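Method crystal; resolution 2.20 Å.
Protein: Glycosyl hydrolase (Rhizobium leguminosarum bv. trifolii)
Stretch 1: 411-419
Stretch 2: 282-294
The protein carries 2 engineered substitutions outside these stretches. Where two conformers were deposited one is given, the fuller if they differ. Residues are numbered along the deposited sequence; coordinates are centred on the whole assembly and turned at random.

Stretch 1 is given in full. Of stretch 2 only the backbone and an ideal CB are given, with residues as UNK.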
# COMPACT_ATOMS: atom_id res chain seq x y z
N LEU A 411 -0.66 -8.70 15.41
CA LEU A 411 0.42 -9.01 16.37
C LEU A 411 1.76 -9.00 15.58
O LEU A 411 1.96 -9.82 14.65
CB LEU A 411 0.16 -10.35 17.00
CG LEU A 411 1.09 -10.69 18.15
CD1 LEU A 411 0.91 -9.74 19.33
CD2 LEU A 411 0.82 -12.13 18.58
N ILE A 412 2.65 -8.09 15.95
CA ILE A 412 3.83 -7.75 15.19
C ILE A 412 5.07 -8.21 16.00
O ILE A 412 5.18 -7.85 17.17
CB ILE A 412 3.89 -6.24 15.04
CG1 ILE A 412 2.63 -5.70 14.36
CG2 ILE A 412 5.14 -5.79 14.30
CD1 ILE A 412 2.38 -4.23 14.64
N HIS A 413 5.95 -9.04 15.43
CA HIS A 413 7.20 -9.39 16.14
C HIS A 413 8.31 -9.00 15.19
O HIS A 413 8.52 -9.65 14.17
CB HIS A 413 7.16 -10.85 16.48
CG HIS A 413 8.16 -11.31 17.50
ND1 HIS A 413 8.88 -10.46 18.33
CD2 HIS A 413 8.53 -12.55 17.84
CE1 HIS A 413 9.65 -11.17 19.13
NE2 HIS A 413 9.44 -12.45 18.88
N SER A 414 8.90 -7.85 15.46
CA SER A 414 9.81 -7.22 14.55
C SER A 414 10.80 -6.36 15.35
O SER A 414 10.39 -5.58 16.23
CB SER A 414 9.04 -6.35 13.55
OG SER A 414 9.87 -5.51 12.76
N VAL A 415 12.09 -6.52 15.02
CA VAL A 415 13.14 -5.60 15.47
C VAL A 415 13.88 -5.02 14.24
O VAL A 415 13.81 -5.59 13.13
CB VAL A 415 14.18 -6.30 16.39
CG1 VAL A 415 13.52 -6.81 17.69
CG2 VAL A 415 14.86 -7.48 15.68
N ASP A 416 14.60 -3.93 14.45
CA ASP A 416 15.34 -3.27 13.39
C ASP A 416 16.39 -4.19 12.79
O ASP A 416 16.56 -4.23 11.56
CB ASP A 416 15.99 -2.00 13.95
CG ASP A 416 14.98 -0.89 14.17
OD1 ASP A 416 13.78 -1.03 13.84
OD2 ASP A 416 15.36 0.16 14.66
N ALA A 417 17.07 -4.97 13.63
CA ALA A 417 18.13 -5.84 13.11
C ALA A 417 17.58 -6.94 12.22
O ALA A 417 16.63 -7.69 12.56
CB ALA A 417 19.03 -6.38 14.23
N ILE A 418 18.20 -7.05 11.06
CA ILE A 418 17.76 -7.95 9.98
C ILE A 418 18.10 -9.41 10.25
O ILE A 418 17.38 -10.31 9.91
CB ILE A 418 18.44 -7.50 8.66
CG1 ILE A 418 17.88 -6.12 8.27
CG2 ILE A 418 18.17 -8.49 7.52
CD1 ILE A 418 18.85 -5.31 7.47
N ASN A 419 19.23 -9.61 10.90
CA ASN A 419 19.90 -10.86 11.14
C ASN A 419 19.50 -11.48 12.49
O ASN A 419 20.32 -12.20 13.05
CB ASN A 419 21.43 -10.51 11.20
CG ASN A 419 21.72 -9.43 12.25
OD1 ASN A 419 21.86 -9.74 13.40
ND2 ASN A 419 21.69 -8.17 11.86
N UNK A 282 9.75 -12.06 5.34
CA UNK A 282 8.88 -11.60 6.39
C UNK A 282 9.44 -10.41 7.16
O UNK A 282 8.65 -9.63 7.70
CB UNK A 282 8.60 -12.75 7.35
N UNK A 283 10.75 -10.20 7.14
CA UNK A 283 11.32 -9.04 7.78
C UNK A 283 10.65 -7.76 7.32
O UNK A 283 10.38 -6.89 8.13
CB UNK A 283 12.82 -8.97 7.51
N UNK A 284 10.39 -7.65 6.03
CA UNK A 284 9.82 -6.45 5.48
C UNK A 284 8.35 -6.30 5.93
O UNK A 284 7.94 -5.21 6.22
CB UNK A 284 9.93 -6.47 3.95
N UNK A 285 7.60 -7.39 6.01
CA UNK A 285 6.25 -7.30 6.53
C UNK A 285 6.26 -6.81 7.95
O UNK A 285 5.45 -5.96 8.33
CB UNK A 285 5.54 -8.65 6.44
N UNK A 286 7.17 -7.38 8.76
CA UNK A 286 7.30 -6.99 10.16
C UNK A 286 7.64 -5.53 10.34
O UNK A 286 6.99 -4.80 11.11
CB UNK A 286 8.37 -7.84 10.84
N UNK A 287 8.62 -5.10 9.57
CA UNK A 287 9.12 -3.74 9.69
C UNK A 287 8.13 -2.68 9.23
O UNK A 287 8.05 -1.61 9.82
CB UNK A 287 10.42 -3.60 8.89
N UNK A 288 7.37 -2.93 8.16
CA UNK A 288 6.26 -2.01 7.78
C UNK A 288 5.25 -1.87 8.93
O UNK A 288 4.82 -0.75 9.30
CB UNK A 288 5.55 -2.52 6.52
N UNK A 289 4.86 -3.01 9.53
CA UNK A 289 3.92 -2.97 10.61
C UNK A 289 4.52 -2.27 11.85
O UNK A 289 3.82 -1.52 12.56
CB UNK A 289 3.47 -4.39 10.95
N UNK A 290 5.80 -2.51 12.11
CA UNK A 290 6.47 -1.91 13.22
C UNK A 290 6.53 -0.38 13.10
O UNK A 290 6.28 0.32 14.07
CB UNK A 290 7.88 -2.49 13.34
N UNK A 291 6.87 0.11 11.93
CA UNK A 291 6.84 1.55 11.64
C UNK A 291 5.43 2.17 11.86
O UNK A 291 5.26 3.22 12.52
CB UNK A 291 7.29 1.79 10.20
N UNK A 292 4.43 1.47 11.35
CA UNK A 292 3.05 1.87 11.58
C UNK A 292 2.71 1.92 13.06
O UNK A 292 2.16 2.93 13.55
CB UNK A 292 2.10 0.91 10.86
N UNK A 293 3.04 0.85 13.79
CA UNK A 293 2.67 0.82 15.19
C UNK A 293 3.37 1.93 16.00
O UNK A 293 2.77 2.52 16.92
CB UNK A 293 3.00 -0.55 15.78
N UNK A 294 4.62 2.22 15.68
CA UNK A 294 5.34 3.31 16.31
C UNK A 294 4.68 4.68 16.05
O UNK A 294 4.60 5.52 16.95
CB UNK A 294 6.79 3.32 15.81

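Stretch 2 is a regular helix, and its axis passes 7.9 Å from that of strand 411-413 at an angle of 115°. At position 282 nothing of stretch 1 is within reach; it is Ala-282.

At position 283 CA-to-CB points toward stretch 1, yet the ideal CB is still 5.3 Å from the O of Ile-418. The space beyond is lined by the carbonyls of Val-415, Asp-416 and Ala-417 and by the Ile-418 side chain, which suits a long residue with an apolar body and a donor at its tip. Tyr-283 fits: its OH donates a hydrogen bond to Asp-416 O at 2.7 Å, and Ile-418 CG1 lies over one ring face, 4.0 Å from the ring centroid, in a CH-pi contact.

Positions 284 and 285 point away and sideways, and stretch 1 constrains neither; they are Tyr-284 and Ala-285.

Position 286 is the most restrictive. The CA of position 286 is 5.1 Å from Ser-414 CA. An ideal CB there would sit 3.2 Å from Ser-414 CB, too tight for a carbon pair. The absence of a side chain suits it best, and the residue is Gly-286. Ser-414 OG consequently packs against the bare backbone, 3.3 Å from Gly-286 C. A water joins the two stretches nearby, donating to Tyr-283 O at 2.8 Å and hydrogen-bonded to Ser-414 OG at 2.7 Å.

Position 287 points sideways, its ideal CB 4.3 Å from Ser-414 OG; a medium-sized aliphatic side chain could bend back. Ile-287 does so, bringing CD1 to 3.6 Å from Ser-414 OG. Position 288 points away and is Ile-288.

At position 289 the ideal CB is already 3.7 Å from Ile-412 CG1, favouring a small apolar residue. Ala-289 CB packs 3.8 Å from Ile-412 CG1.

Position 290 points toward Ser-414, with the carboxylate of Asp-416 farther out. A long, basic side chain would suit. Arg-290 extends with chi1 to chi3 all t; its NE donates to Asp-416 OD1 at 3.1 Å within a salt bridge, while NH1 makes a weak hydrogen bond to Ser-414 O at 3.2 Å. Val-415 CA and Asp-416 N lie over one face of the guanidinium.

Nothing of stretch 1 lies within 5.5 Å of the ideal CB at positions 291 and 292, so many side chains would do; they are Ile-291 and Ile-292. Position 293 points toward the tip of Ile-412, so any side chain with an aliphatic base would serve; Glu-293 places CB 3.9 Å from Ile-412 CD1. Position 294 points sideways and is Gln-294.

Stretch 2 (282-294) AYYAGIIARIIEQ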
# COMPACT_ATOMS: atom_id res chain seq x y z
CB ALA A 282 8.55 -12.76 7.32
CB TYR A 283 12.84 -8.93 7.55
CG TYR A 283 13.43 -7.63 8.07
CD1 TYR A 283 13.42 -6.49 7.29
CD2 TYR A 283 13.94 -7.53 9.36
CE1 TYR A 283 13.93 -5.29 7.75
CE2 TYR A 283 14.42 -6.33 9.84
CZ TYR A 283 14.43 -5.23 9.02
OH TYR A 283 14.91 -4.03 9.46
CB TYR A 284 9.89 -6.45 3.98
CG TYR A 284 9.53 -5.15 3.26
CD1 TYR A 284 9.75 -3.88 3.82
CD2 TYR A 284 9.07 -5.20 1.95
CE1 TYR A 284 9.47 -2.72 3.09
CE2 TYR A 284 8.77 -4.06 1.25
CZ TYR A 284 8.97 -2.81 1.81
OH TYR A 284 8.65 -1.70 1.04
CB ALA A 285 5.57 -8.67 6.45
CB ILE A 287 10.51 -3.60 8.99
CG1 ILE A 287 11.36 -2.57 9.74
CG2 ILE A 287 10.40 -3.10 7.59
CD1 ILE A 287 11.89 -3.13 11.06
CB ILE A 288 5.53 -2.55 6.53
CG1 ILE A 288 6.44 -2.37 5.27
CG2 ILE A 288 4.22 -1.82 6.26
CD1 ILE A 288 6.02 -3.19 4.06
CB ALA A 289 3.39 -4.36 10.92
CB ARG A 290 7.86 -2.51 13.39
CG ARG A 290 8.80 -1.73 14.25
CD ARG A 290 10.00 -2.59 14.55
NE ARG A 290 11.06 -1.85 15.19
CZ ARG A 290 11.41 -1.90 16.47
NH1 ARG A 290 10.81 -2.63 17.36
NH2 ARG A 290 12.39 -1.12 16.88
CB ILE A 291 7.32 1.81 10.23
CG1 ILE A 291 8.85 1.61 10.17
CG2 ILE A 291 6.98 3.20 9.74
CD1 ILE A 291 9.36 1.42 8.77
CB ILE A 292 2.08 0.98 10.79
CG1 ILE A 292 2.19 1.37 9.29
CG2 ILE A 292 0.66 1.08 11.35
CD1 ILE A 292 1.67 0.34 8.30
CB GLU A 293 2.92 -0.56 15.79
CG GLU A 293 2.40 -0.73 17.20
CD GLU A 293 3.36 -0.28 18.30
OE1 GLU A 293 4.56 -0.09 18.06
OE2 GLU A 293 2.87 -0.19 19.46
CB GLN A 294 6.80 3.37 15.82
CG GLN A 294 7.69 2.25 16.33
CD GLN A 294 8.99 2.11 15.53
OE1 GLN A 294 9.15 2.66 14.46
NE2 GLN A 294 9.87 1.32 16.02
O HOH W 1 10.64 -7.29 10.88
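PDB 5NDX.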